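Local coordinates for sortase family protein (Clostridium perfringens, PDB 6IXZ) that is a class C sortase, a cysteine transpeptidase of the kind that probably joins pilin subunits through an acyl-thioester intermediate, at residues Tyr77-Asp82 / Val90-Ser95; Asp123-Gly128 / Tyr142-Ile147; Ser9-Tyr14 / Asn70-Ile75; Asn102-Leu107 / Lys164-Leu169; Ile64-Ile69 / Lys117-Ile122. One frame throughout, in Å; residues are numbered along the deposited sequence.

Overall arrangement
Contact 4 is the most deeply buried of the five and the richest in hydrogen bonds: two parallel strands, 103-109 and 165-173, paired side by side in the wall of the sortase barrel. Contact 1 adjoins it through bonds from Leu91 and Ser95, and there a carboxylate grips a loop. Contacts 3 and 5 use neighbouring strands, 71-77 and 60-66, and are apolar, without a hydrogen bond across either; contact 3 brings a helix to the sheet, contact 5 a loop. Contact 2 lies nearer the surface, about 22 Å between centres from contact 1, and mixes one backbone bond with a water bridge; its Leu125 also packs on contact 5.

Contact 1: Tyr77-Asp82 / Val90-Ser95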
# COMPACT_ATOMS: atom_id res chain seq x y z
N TYR A 77 -5.25 6.00 -0.72
CA TYR A 77 -6.10 5.24 0.17
C TYR A 77 -7.37 4.84 -0.58
O TYR A 77 -7.97 5.67 -1.27
CB TYR A 77 -6.48 6.01 1.44
CG TYR A 77 -7.16 5.11 2.43
CD1 TYR A 77 -8.56 5.05 2.52
CD2 TYR A 77 -6.43 4.15 3.12
CE1 TYR A 77 -9.19 4.16 3.37
CE2 TYR A 77 -7.05 3.26 3.98
CZ TYR A 77 -8.43 3.26 4.09
OH TYR A 77 -9.02 2.34 4.90
N GLY A 78 -7.76 3.58 -0.41
CA GLY A 78 -9.08 3.12 -0.84
C GLY A 78 -8.94 2.29 -2.10
O GLY A 78 -7.89 2.30 -2.73
N THR A 79 -9.94 1.49 -2.42
CA THR A 79 -9.88 0.64 -3.62
C THR A 79 -11.22 0.57 -4.35
O THR A 79 -11.51 -0.42 -4.96
CB THR A 79 -9.51 -0.82 -3.30
OG1 THR A 79 -10.48 -1.40 -2.39
CG2 THR A 79 -8.06 -0.94 -2.74
N SER A 80 -12.02 1.62 -4.29
CA SER A 80 -13.20 1.63 -5.13
C SER A 80 -12.77 1.84 -6.58
O SER A 80 -11.64 2.26 -6.86
CB SER A 80 -14.18 2.71 -4.66
OG SER A 80 -13.52 3.95 -4.58
N VAL A 81 -13.65 1.47 -7.51
CA VAL A 81 -13.33 1.33 -8.92
C VAL A 81 -12.74 2.63 -9.48
O VAL A 81 -11.74 2.61 -10.19
CB VAL A 81 -14.58 0.89 -9.70
CG1 VAL A 81 -14.34 0.96 -11.20
CG2 VAL A 81 -14.95 -0.53 -9.29
N ASP A 82 -13.23 3.76 -9.03
CA ASP A 82 -12.71 5.04 -9.50
C ASP A 82 -11.26 5.33 -9.05
O ASP A 82 -10.47 5.93 -9.79
CB ASP A 82 -13.64 6.16 -9.09
CG ASP A 82 -13.86 6.22 -7.62
OD1 ASP A 82 -13.59 7.30 -7.05
OD2 ASP A 82 -14.30 5.21 -7.02
N VAL A 90 -4.54 1.44 -1.06
CA VAL A 90 -4.55 0.70 0.21
C VAL A 90 -5.93 0.05 0.40
O VAL A 90 -6.96 0.74 0.34
CB VAL A 90 -4.26 1.61 1.43
CG1 VAL A 90 -4.27 0.79 2.72
CG2 VAL A 90 -2.94 2.35 1.29
N LEU A 91 -5.95 -1.26 0.66
CA LEU A 91 -7.21 -1.98 0.81
C LEU A 91 -7.92 -1.67 2.15
O LEU A 91 -7.30 -1.69 3.23
CB LEU A 91 -6.95 -3.49 0.68
CG LEU A 91 -8.17 -4.36 0.84
CD1 LEU A 91 -9.20 -4.02 -0.22
CD2 LEU A 91 -7.80 -5.83 0.84
N GLU A 92 -9.21 -1.38 2.08
CA GLU A 92 -10.00 -1.00 3.25
C GLU A 92 -9.96 -2.09 4.28
O GLU A 92 -9.96 -3.26 3.94
CB GLU A 92 -11.46 -0.72 2.85
CG GLU A 92 -11.63 0.54 2.02
CD GLU A 92 -11.47 0.31 0.53
OE1 GLU A 92 -10.98 -0.78 0.13
OE2 GLU A 92 -11.72 1.24 -0.24
N GLY A 93 -9.83 -1.71 5.55
CA GLY A 93 -9.70 -2.69 6.62
C GLY A 93 -8.30 -3.28 6.77
O GLY A 93 -8.10 -4.19 7.57
N THR A 94 -7.31 -2.77 6.01
CA THR A 94 -5.92 -3.21 6.23
C THR A 94 -5.14 -2.05 6.80
O THR A 94 -5.60 -0.92 6.75
CB THR A 94 -5.23 -3.79 4.96
OG1 THR A 94 -4.87 -2.74 4.05
CG2 THR A 94 -6.15 -4.79 4.27
N SER A 95 -3.99 -2.33 7.41
CA SER A 95 -3.14 -1.30 8.00
C SER A 95 -2.78 -0.22 7.00
O SER A 95 -2.62 -0.51 5.83
CB SER A 95 -1.87 -1.96 8.55
OG SER A 95 -2.21 -2.96 9.50
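Thr79 and Glu92 meet through a carboxylate that holds both the backbone and the side chain of the threonine. From CB the Glu92 chain runs to CG, which passes 4.3 Å from Tyr77 OH, and there it bends (chi2 88°), turning the carboxylate back toward Thr79. CD then lies 3.5 Å from Thr79 N, and the two oxygens divide the work. OE1 takes the Thr79 OG1 proton on its syn lone pair at 2.6 Å, while OE2 accepts from Thr79 N at 2.8 Å, also on the syn side but 30° out of the carboxylate plane. OE2 also comes within 3.3 Å of Gly78 CA.

Beneath this clamp the chains pair briefly as parallel strands, Tyr77 beside Val90, with Gly78 N donating to a lone pair of Val90 O at 3.0 Å. That oxygen also sits over one face of the Tyr77 ring, whose CD2 meets Val90 CB at 3.7 Å as the two side chains cross nearly at right angles. Beyond, a type II turn runs from Leu91 to Thr94, and Thr94 N and OG1 both donate to Leu91 O. The side chain of Thr79 lies about 8 Å from that of His110, a predicted active-site residue. Two donors on one carboxylate are consistent with an ionised Glu92 fixing the loop that leads into helix 81-86, although nearby Glu57 would act the other way.

Contact 2: Asp123-Gly128 / Tyr142-Ile147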
# COMPACT_ATOMS: atom_id res chain seq x y z
N ASP A 123 4.95 -10.33 -10.77
CA ASP A 123 5.06 -11.74 -11.03
C ASP A 123 6.49 -12.18 -11.38
O ASP A 123 6.79 -13.37 -11.32
CB ASP A 123 4.05 -12.17 -12.07
CG ASP A 123 4.48 -11.83 -13.46
OD1 ASP A 123 5.27 -10.88 -13.62
OD2 ASP A 123 4.03 -12.51 -14.38
N LYS A 124 7.41 -11.22 -11.49
CA LYS A 124 8.84 -11.56 -11.67
C LYS A 124 9.63 -11.48 -10.37
O LYS A 124 10.78 -11.92 -10.29
CB LYS A 124 9.48 -10.67 -12.74
CG LYS A 124 8.69 -10.58 -14.04
CD LYS A 124 9.38 -9.70 -15.09
CE LYS A 124 8.61 -9.69 -16.41
NZ LYS A 124 9.18 -8.74 -17.41
N LEU A 125 9.01 -10.98 -9.31
CA LEU A 125 9.69 -10.92 -8.04
C LEU A 125 9.87 -12.32 -7.44
O LEU A 125 9.04 -13.19 -7.64
CB LEU A 125 8.94 -10.03 -7.06
CG LEU A 125 8.86 -8.55 -7.40
CD1 LEU A 125 7.99 -7.83 -6.39
CD2 LEU A 125 10.25 -7.94 -7.45
N LYS A 126 10.92 -12.51 -6.66
CA LYS A 126 11.13 -13.72 -5.87
C LYS A 126 11.54 -13.40 -4.42
O LYS A 126 11.83 -12.26 -4.09
CB LYS A 126 12.20 -14.57 -6.56
CG LYS A 126 13.47 -13.82 -6.91
CD LYS A 126 14.21 -13.31 -5.68
CE LYS A 126 15.64 -12.90 -5.97
NZ LYS A 126 16.49 -14.07 -6.31
N ASP A 127 11.53 -14.41 -3.55
CA ASP A 127 11.99 -14.26 -2.17
C ASP A 127 13.31 -13.49 -2.12
O ASP A 127 14.19 -13.72 -2.95
CB ASP A 127 12.19 -15.64 -1.53
CG ASP A 127 10.90 -16.26 -1.05
OD1 ASP A 127 9.86 -15.55 -0.99
OD2 ASP A 127 10.93 -17.45 -0.69
N GLY A 128 13.42 -12.54 -1.20
CA GLY A 128 14.61 -11.69 -1.14
C GLY A 128 14.58 -10.37 -1.91
O GLY A 128 15.26 -9.44 -1.51
N TYR A 142 11.04 -3.16 2.51
CA TYR A 142 10.49 -4.48 2.74
C TYR A 142 11.22 -5.51 1.87
O TYR A 142 11.70 -5.21 0.79
CB TYR A 142 8.97 -4.49 2.46
CG TYR A 142 8.17 -3.75 3.50
CD1 TYR A 142 7.61 -4.42 4.57
CD2 TYR A 142 8.06 -2.38 3.46
CE1 TYR A 142 6.93 -3.75 5.54
CE2 TYR A 142 7.42 -1.69 4.47
CZ TYR A 142 6.82 -2.38 5.50
OH TYR A 142 6.17 -1.71 6.51
N LYS A 143 11.24 -6.74 2.34
CA LYS A 143 11.78 -7.83 1.57
C LYS A 143 10.76 -8.95 1.43
O LYS A 143 10.22 -9.44 2.44
CB LYS A 143 13.03 -8.37 2.27
CG LYS A 143 13.75 -9.49 1.55
CD LYS A 143 15.00 -9.86 2.32
CE LYS A 143 14.69 -10.05 3.79
NZ LYS A 143 15.69 -10.93 4.46
N VAL A 144 10.57 -9.38 0.18
CA VAL A 144 9.63 -10.42 -0.19
C VAL A 144 9.93 -11.74 0.54
O VAL A 144 11.06 -12.21 0.52
CB VAL A 144 9.67 -10.68 -1.71
CG1 VAL A 144 8.74 -11.82 -2.08
CG2 VAL A 144 9.29 -9.43 -2.48
N ASN A 145 8.92 -12.32 1.18
CA ASN A 145 9.09 -13.64 1.78
C ASN A 145 7.95 -14.62 1.53
O ASN A 145 8.05 -15.77 1.90
CB ASN A 145 9.36 -13.53 3.29
CG ASN A 145 8.18 -13.00 4.08
OD1 ASN A 145 7.08 -12.79 3.55
ND2 ASN A 145 8.39 -12.78 5.36
N GLN A 146 6.91 -14.20 0.81
CA GLN A 146 5.84 -15.12 0.46
C GLN A 146 5.18 -14.67 -0.83
O GLN A 146 4.78 -13.52 -0.92
CB GLN A 146 4.81 -15.24 1.57
CG GLN A 146 3.74 -16.31 1.31
CD GLN A 146 2.73 -16.45 2.43
OE1 GLN A 146 2.91 -17.27 3.33
NE2 GLN A 146 1.60 -15.74 2.31
N ILE A 147 5.16 -15.54 -1.83
CA ILE A 147 4.38 -15.32 -3.04
C ILE A 147 3.27 -16.35 -3.21
O ILE A 147 3.53 -17.54 -3.19
CB ILE A 147 5.30 -15.26 -4.29
CG1 ILE A 147 6.20 -14.02 -4.21
CG2 ILE A 147 4.50 -15.26 -5.58
CD1 ILE A 147 7.66 -14.30 -4.01
O HOH W 1 7.39 -17.30 -1.88
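Val144 O receives Gly128 N at 2.9 Å in a nearly straight bond, 172° at the hydrogen, and Asp127 CA adds a CA-H...O contact to the same oxygen at 3.5 Å. The amide comes in tilted 21° from the carbonyl plane. Just past it, Gly128 O rests against Lys143 CG at 3.4 Å, so the aliphatic root of the lysine lies along the glycine backbone.

Asp127 reaches the strand by a second route. With CG beside its own backbone N (chi1 -80°), the carboxylate is brought over the peptide between Asn145 and Gln146, where OD1 stands 3.3 Å from Asn145 C. A water donates to Asp127 OD1 and accepts from Ile147 N, bridging loop and strand. At this point strand 138-150 carries a classic beta bulge: Asn145 and Gln146 both face Arg185 of the neighbouring strand 180-188, and Asn145 OD1 is bound by the Arg185 side chain.

Val144 and Leu125 are buried, while Ile147 lies toward the margin. Val144 sets CB 3.6 Å from Lys126 O, and its CG2 branch meets Leu125 CD1 loosely at 4.4 Å. Ile147 extends CD1 alongside the loop backbone, 3.9 Å from Asp127 N, while Leu125 continues onto Ser68 and Ile69.

Contact 3: Ser9-Tyr14 / Asn70-Ile75; sequences STISDY and NIKLPI
Ile11 and Pro74 carry the apolar packing, with their side chains crossing at about a right angle. Ile11 keeps CG1 beside its own backbone N (chi1 -70°) and then runs straight out to CD1, so that the longer branch is laid over the strand. CG1 touches Pro74 CD at 3.7 Å, and the terminal CD1 lies 3.8 Å from the same ring carbon. Thr10, one residue earlier on the helix, offers its methyl: CG2 meets Pro74 CB at 3.8 Å, again crosswise. The proline ring is thus met by two successive helix residues, one at CD and one at CB.

Ile11 CD1 also lies against the strand backbone, 3.9 Å from Lys72 O and 3.8 Å from Leu73 C, and the extended Lys72 chain passes beside it, its CG 4.1 Å from Ile11 CD1.

No hydrogen bond crosses between helix and strand. Thr10 turns OG1 toward its own helix, donating to Phe6 O, which leaves the methyl for the proline.

The axes of 9-14 and 71-75 are 7.9 Å apart and 63° from parallel: an N-terminal helix laid on the outside of the beta barrel characteristic of sortases.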
# COMPACT_ATOMS: atom_id res chain seq x y z
N SER A 9 2.68 12.96 -12.41
CA SER A 9 2.41 14.33 -11.98
C SER A 9 1.93 14.26 -10.53
O SER A 9 2.15 15.19 -9.73
CB SER A 9 1.33 14.95 -12.85
OG SER A 9 1.03 16.26 -12.41
N THR A 10 1.28 13.15 -10.22
CA THR A 10 0.75 12.89 -8.90
C THR A 10 1.87 12.75 -7.89
O THR A 10 1.84 13.36 -6.83
CB THR A 10 -0.14 11.65 -8.91
OG1 THR A 10 -1.30 11.91 -9.73
CG2 THR A 10 -0.60 11.32 -7.49
N ILE A 11 2.91 12.02 -8.25
CA ILE A 11 4.01 11.85 -7.31
C ILE A 11 4.68 13.19 -7.01
O ILE A 11 5.05 13.47 -5.88
CB ILE A 11 5.05 10.85 -7.81
CG1 ILE A 11 4.45 9.43 -7.76
CG2 ILE A 11 6.31 10.95 -6.96
CD1 ILE A 11 5.38 8.32 -8.23
N SER A 12 4.86 14.00 -8.05
CA SER A 12 5.46 15.33 -7.91
C SER A 12 4.69 16.24 -6.96
O SER A 12 5.26 16.81 -6.04
CB SER A 12 5.58 16.01 -9.28
OG SER A 12 6.22 17.27 -9.16
N ASP A 13 3.39 16.37 -7.21
CA ASP A 13 2.47 17.09 -6.34
C ASP A 13 2.62 16.67 -4.89
O ASP A 13 2.60 17.51 -3.99
CB ASP A 13 1.02 16.78 -6.75
CG ASP A 13 0.61 17.48 -8.00
OD1 ASP A 13 -0.55 17.28 -8.43
OD2 ASP A 13 1.43 18.25 -8.52
N TYR A 14 2.58 15.35 -4.66
CA TYR A 14 2.61 14.81 -3.31
C TYR A 14 3.88 15.24 -2.60
O TYR A 14 3.84 15.65 -1.44
CB TYR A 14 2.55 13.28 -3.33
CG TYR A 14 3.06 12.68 -2.04
CD1 TYR A 14 2.22 12.57 -0.93
CD2 TYR A 14 4.39 12.31 -1.89
CE1 TYR A 14 2.69 12.11 0.28
CE2 TYR A 14 4.87 11.84 -0.68
CZ TYR A 14 4.01 11.76 0.41
OH TYR A 14 4.48 11.26 1.60
N ASN A 70 11.62 -1.65 -12.11
CA ASN A 70 11.39 -0.29 -12.63
C ASN A 70 9.97 0.23 -12.31
O ASN A 70 9.30 0.82 -13.16
CB ASN A 70 11.62 -0.26 -14.15
CG ASN A 70 13.10 -0.48 -14.52
OD1 ASN A 70 13.44 -0.64 -15.70
ND2 ASN A 70 13.96 -0.50 -13.51
N ILE A 71 9.54 0.06 -11.08
CA ILE A 71 8.24 0.58 -10.66
C ILE A 71 8.40 1.76 -9.71
O ILE A 71 9.17 1.70 -8.76
CB ILE A 71 7.39 -0.52 -10.02
CG1 ILE A 71 6.91 -1.48 -11.11
CG2 ILE A 71 6.23 0.08 -9.21
CD1 ILE A 71 6.08 -2.63 -10.63
N LYS A 72 7.67 2.83 -9.99
CA LYS A 72 7.57 3.98 -9.09
C LYS A 72 6.15 4.54 -9.22
O LYS A 72 5.81 5.05 -10.28
CB LYS A 72 8.58 5.05 -9.53
CG LYS A 72 8.81 6.18 -8.53
CD LYS A 72 9.71 7.24 -9.16
CE LYS A 72 9.54 8.58 -8.49
NZ LYS A 72 10.63 9.53 -8.86
N LEU A 73 5.30 4.32 -8.22
CA LEU A 73 3.85 4.61 -8.37
C LEU A 73 3.30 5.31 -7.11
O LEU A 73 3.72 4.98 -5.99
CB LEU A 73 3.07 3.31 -8.59
CG LEU A 73 3.27 2.58 -9.93
CD1 LEU A 73 2.74 1.17 -9.89
CD2 LEU A 73 2.68 3.34 -11.10
N PRO A 74 2.31 6.22 -7.28
CA PRO A 74 1.62 6.79 -6.11
C PRO A 74 0.78 5.75 -5.44
O PRO A 74 0.33 4.82 -6.10
CB PRO A 74 0.71 7.88 -6.71
CG PRO A 74 0.60 7.54 -8.15
CD PRO A 74 1.90 6.86 -8.53
N ILE A 75 0.56 5.92 -4.15
CA ILE A 75 -0.33 5.08 -3.35
C ILE A 75 -1.48 5.92 -2.81
O ILE A 75 -1.27 6.91 -2.12
CB ILE A 75 0.41 4.41 -2.19
CG1 ILE A 75 1.48 3.46 -2.72
CG2 ILE A 75 -0.54 3.62 -1.31
CD1 ILE A 75 2.69 3.45 -1.83

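Contact 4: Asn102-Leu107 / Lys164-Leu169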
# COMPACT_ATOMS: atom_id res chain seq x y z
N ASN A 102 2.71 -5.86 14.36
CA ASN A 102 1.26 -6.03 14.28
C ASN A 102 0.65 -5.11 13.22
O ASN A 102 -0.40 -4.51 13.45
CB ASN A 102 0.62 -5.75 15.64
CG ASN A 102 1.25 -6.54 16.74
OD1 ASN A 102 1.43 -7.76 16.60
ND2 ASN A 102 1.74 -5.86 17.77
N THR A 103 1.32 -4.98 12.08
CA THR A 103 0.70 -4.33 10.91
C THR A 103 0.83 -5.16 9.64
O THR A 103 1.77 -5.95 9.48
CB THR A 103 1.22 -2.88 10.65
OG1 THR A 103 2.60 -2.90 10.22
CG2 THR A 103 1.07 -2.03 11.90
N HIS A 104 -0.16 -4.97 8.76
CA HIS A 104 -0.17 -5.57 7.44
C HIS A 104 -1.01 -4.73 6.48
O HIS A 104 -2.23 -4.78 6.52
CB HIS A 104 -0.73 -6.99 7.53
CG HIS A 104 -0.51 -7.80 6.31
ND1 HIS A 104 -0.76 -9.16 6.26
CD2 HIS A 104 0.04 -7.47 5.12
CE1 HIS A 104 -0.38 -9.62 5.08
NE2 HIS A 104 0.06 -8.61 4.36
N SER A 105 -0.34 -3.90 5.68
CA SER A 105 -1.01 -3.08 4.68
C SER A 105 -1.07 -3.84 3.37
O SER A 105 -0.11 -4.50 2.99
CB SER A 105 -0.24 -1.77 4.48
OG SER A 105 -1.02 -0.79 3.82
N VAL A 106 -2.21 -3.75 2.69
CA VAL A 106 -2.33 -4.34 1.39
C VAL A 106 -2.49 -3.25 0.32
O VAL A 106 -3.35 -2.38 0.42
CB VAL A 106 -3.51 -5.31 1.36
CG1 VAL A 106 -3.55 -6.04 0.02
CG2 VAL A 106 -3.36 -6.31 2.51
N LEU A 107 -1.66 -3.34 -0.71
CA LEU A 107 -1.67 -2.36 -1.77
C LEU A 107 -2.16 -3.02 -3.06
O LEU A 107 -1.54 -3.95 -3.56
CB LEU A 107 -0.26 -1.76 -1.96
CG LEU A 107 0.44 -1.26 -0.70
CD1 LEU A 107 1.88 -0.82 -0.96
CD2 LEU A 107 -0.37 -0.16 -0.04
N LYS A 164 4.55 -9.19 13.54
CA LYS A 164 5.10 -8.98 12.19
C LYS A 164 4.71 -7.63 11.60
O LYS A 164 3.62 -7.11 11.88
CB LYS A 164 4.63 -10.08 11.24
CG LYS A 164 4.91 -11.50 11.70
CD LYS A 164 6.39 -11.82 11.72
CE LYS A 164 6.62 -13.20 12.34
NZ LYS A 164 7.49 -14.07 11.50
N ASP A 165 5.58 -7.12 10.73
CA ASP A 165 5.38 -5.89 10.00
C ASP A 165 5.42 -6.23 8.50
O ASP A 165 6.49 -6.48 7.92
CB ASP A 165 6.48 -4.86 10.38
CG ASP A 165 6.33 -3.54 9.63
OD1 ASP A 165 6.93 -2.53 10.06
OD2 ASP A 165 5.60 -3.50 8.63
N TYR A 166 4.23 -6.38 7.90
CA TYR A 166 4.12 -6.88 6.53
C TYR A 166 3.45 -5.83 5.65
O TYR A 166 2.53 -5.12 6.10
CB TYR A 166 3.25 -8.15 6.43
CG TYR A 166 3.82 -9.46 6.98
CD1 TYR A 166 5.19 -9.74 6.94
CD2 TYR A 166 2.98 -10.37 7.61
CE1 TYR A 166 5.69 -10.93 7.47
CE2 TYR A 166 3.46 -11.57 8.12
CZ TYR A 166 4.82 -11.85 8.02
OH TYR A 166 5.29 -13.04 8.50
N VAL A 167 3.86 -5.80 4.39
CA VAL A 167 3.09 -5.17 3.32
C VAL A 167 2.94 -6.21 2.21
O VAL A 167 3.92 -6.83 1.77
CB VAL A 167 3.78 -3.90 2.81
CG1 VAL A 167 3.06 -3.33 1.60
CG2 VAL A 167 3.88 -2.89 3.93
N THR A 168 1.69 -6.45 1.81
CA THR A 168 1.41 -7.27 0.64
C THR A 168 1.11 -6.42 -0.61
O THR A 168 0.37 -5.40 -0.57
CB THR A 168 0.30 -8.31 0.89
OG1 THR A 168 0.73 -9.31 1.84
CG2 THR A 168 -0.08 -9.01 -0.40
N LEU A 169 1.78 -6.76 -1.70
CA LEU A 169 1.47 -6.21 -3.02
C LEU A 169 0.49 -7.15 -3.70
O LEU A 169 0.65 -8.34 -3.64
CB LEU A 169 2.74 -6.08 -3.86
CG LEU A 169 3.89 -5.38 -3.11
CD1 LEU A 169 5.10 -5.25 -4.00
CD2 LEU A 169 3.42 -4.05 -2.59
O HOH W 2 2.41 -2.75 7.64
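His104 and Thr168 are brought together by two side-chain rotations: His104 places CG anti to its backbone N (chi1 -167°), and Thr168 swings OG1 anti to its carbonyl carbon. The imidazole leans across to the neighbouring strand, and His104 NE2 meets Thr168 OG1 at 2.7 Å, the hydroxyl lying at the ring edge near its plane. Either atom could be the donor, with an angle of 161° at the hydrogen. At the other nitrogen, ND1 is hydrogen-bonded to Lys159 O.

Tyr166 stands beside the same ring. Its CB sits over one imidazole face, a CH-pi contact of 3.7 Å to the ring centroid, while its own ring turns an edge toward that face in a T-shaped pair with planes at 69°. Arg185 adds a cation-pi contact to the tyrosine.

Beneath these side chains the strands run parallel and in step, Thr103 beside Asp165 through Leu107 beside Leu169. Five backbone bonds join them, among them Tyr166 N to Thr103 O and Leu107 N to Thr168 O, the latter 2.9 Å. The face opposite His104 is polar at the end of Thr103, Asp165 and Ser105, where a water donates to Thr103 OG1, itself also hydrogen-bonded to Gly100 O, and to Tyr166 O. It is aliphatic at the other end: Leu107 CD1 packs on Val167 CG1 at 3.8 Å and on Leu169 CD2 at 3.9 Å, and both leucines touch Ile64.

Both His104 nitrogens have partners, which fixes the rotation of the ring, and the carbonyl partner would be consistent with a proton on ND1.

Contact 5: Ile64-Ile69 / Lys117-Ile122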
# COMPACT_ATOMS: atom_id res chain seq x y z
N ILE A 64 5.46 4.05 -3.92
CA ILE A 64 6.23 2.83 -3.81
C ILE A 64 7.26 2.77 -4.94
O ILE A 64 6.97 3.15 -6.07
CB ILE A 64 5.31 1.58 -3.82
CG1 ILE A 64 6.12 0.30 -3.70
CG2 ILE A 64 4.44 1.54 -5.07
CD1 ILE A 64 5.29 -0.91 -3.31
N GLU A 65 8.46 2.31 -4.61
CA GLU A 65 9.48 2.01 -5.62
C GLU A 65 9.89 0.55 -5.56
O GLU A 65 10.05 0.00 -4.47
CB GLU A 65 10.73 2.87 -5.40
CG GLU A 65 10.48 4.36 -5.37
CD GLU A 65 11.78 5.14 -5.25
OE1 GLU A 65 12.16 5.81 -6.22
OE2 GLU A 65 12.49 4.94 -4.24
N ILE A 66 9.95 -0.10 -6.72
CA ILE A 66 10.46 -1.47 -6.85
C ILE A 66 11.56 -1.49 -7.92
O ILE A 66 11.29 -1.65 -9.10
CB ILE A 66 9.34 -2.47 -7.24
CG1 ILE A 66 8.06 -2.25 -6.40
CG2 ILE A 66 9.83 -3.90 -7.07
CD1 ILE A 66 6.93 -3.18 -6.75
N PRO A 67 12.82 -1.34 -7.49
CA PRO A 67 13.94 -1.13 -8.44
C PRO A 67 14.12 -2.25 -9.49
O PRO A 67 14.29 -1.98 -10.69
CB PRO A 67 15.18 -1.04 -7.54
CG PRO A 67 14.70 -0.94 -6.14
CD PRO A 67 13.25 -1.34 -6.08
N SER A 68 14.01 -3.49 -9.05
CA SER A 68 14.30 -4.61 -9.90
C SER A 68 13.35 -4.65 -11.07
O SER A 68 13.70 -5.18 -12.12
CB SER A 68 14.24 -5.91 -9.09
OG SER A 68 12.92 -6.17 -8.62
N ILE A 69 12.15 -4.10 -10.91
CA ILE A 69 11.20 -4.07 -12.00
C ILE A 69 10.81 -2.65 -12.44
O ILE A 69 9.83 -2.47 -13.15
CB ILE A 69 9.95 -4.92 -11.69
CG1 ILE A 69 9.49 -4.72 -10.26
CG2 ILE A 69 10.23 -6.41 -11.92
CD1 ILE A 69 8.14 -5.36 -9.95
N LYS A 117 0.37 -0.76 -16.59
CA LYS A 117 0.97 -2.01 -16.11
C LYS A 117 0.87 -2.12 -14.60
O LYS A 117 0.62 -3.21 -14.05
CB LYS A 117 2.43 -2.11 -16.54
CG LYS A 117 2.60 -2.59 -17.98
CD LYS A 117 4.06 -2.73 -18.39
CE LYS A 117 4.84 -3.61 -17.42
NZ LYS A 117 6.10 -4.13 -18.04
N LEU A 118 1.06 -0.99 -13.92
CA LEU A 118 1.01 -0.92 -12.44
C LEU A 118 1.83 -2.03 -11.77
O LEU A 118 3.06 -1.92 -11.72
CB LEU A 118 -0.44 -0.90 -11.93
CG LEU A 118 -1.31 0.29 -12.39
CD1 LEU A 118 -2.67 0.28 -11.69
CD2 LEU A 118 -0.64 1.61 -12.15
N PHE A 119 1.18 -3.02 -11.15
CA PHE A 119 1.91 -4.07 -10.43
C PHE A 119 2.03 -5.35 -11.24
O PHE A 119 2.32 -6.42 -10.67
CB PHE A 119 1.26 -4.43 -9.09
CG PHE A 119 1.57 -3.50 -7.97
CD1 PHE A 119 2.59 -2.56 -8.05
CD2 PHE A 119 0.94 -3.68 -6.75
CE1 PHE A 119 2.87 -1.73 -6.98
CE2 PHE A 119 1.19 -2.83 -5.68
CZ PHE A 119 2.19 -1.88 -5.79
N THR A 120 1.79 -5.27 -12.55
CA THR A 120 1.85 -6.47 -13.40
C THR A 120 3.13 -7.28 -13.25
O THR A 120 3.09 -8.49 -13.03
CB THR A 120 1.61 -6.11 -14.88
OG1 THR A 120 0.23 -5.69 -15.04
CG2 THR A 120 1.90 -7.31 -15.79
N ASP A 121 4.27 -6.59 -13.25
CA ASP A 121 5.55 -7.28 -13.22
C ASP A 121 5.96 -7.83 -11.84
O ASP A 121 7.07 -8.37 -11.69
CB ASP A 121 6.63 -6.35 -13.77
CG ASP A 121 6.53 -6.19 -15.28
OD1 ASP A 121 5.86 -7.01 -15.94
OD2 ASP A 121 7.08 -5.22 -15.82
N ILE A 122 5.11 -7.71 -10.81
CA ILE A 122 5.42 -8.33 -9.52
C ILE A 122 5.39 -9.83 -9.62
O ILE A 122 5.95 -10.51 -8.77
CB ILE A 122 4.57 -7.86 -8.31
CG1 ILE A 122 3.13 -8.40 -8.38
CG2 ILE A 122 4.65 -6.35 -8.19
CD1 ILE A 122 2.30 -8.07 -7.16
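Ile69 and Asp121 form the closest part of this contact, their side chains sliding past each other in opposite directions. The longer branch of Ile69 sends CD1 over the Asp121 backbone, 3.6 Å from its carbonyl O, while CG2 rests on Asp121 CB at 4.0 Å. With CG1 set between its backbone N and carbonyl carbon (chi1 42°), both branches of Ile69 lie against Asp121, CD1 on the backbone and CG2 on the carbonyl O as well as CB. Ile69 CD1 also reaches Ile122 CG2 at 4.0 Å, and Ile122 CG2 also receives Ile66 CD1 at 4.2 Å, so a single isoleucine branch is shared between two residues of the opposite segment.

Deeper in, Phe119 points its ring tip at strand 60-66. CZ lies 4.1 Å from Ile64 CD1, the two side chains meeting tip to tip, and Ile66 CD1 approaches the ring obliquely at CE1. The Phe119 side chain lies about 9 Å from those of both predicted active-site residues, His110 and Cys172.

The next shell fixes these groups. Phe119 is the third residue of a type II' turn from Lys117 to Thr120, and Ile122 N bonds back to Phe119 O as the chain enters a 3-10 turn. Lys117 NZ makes a salt bridge with Asp121 OD2 at 2.7 Å, tying the carboxylate away from the isoleucines. Leu107 and Ala109 cover Phe119 from strand 103-109, and Leu169 backs Ile64, Ile66 and Ile122.

No hydrogen bond crosses between the segments. The loop is held to the barrel by dispersion and hydrophobic burial, with Lys117 and Asp121 paired within the loop.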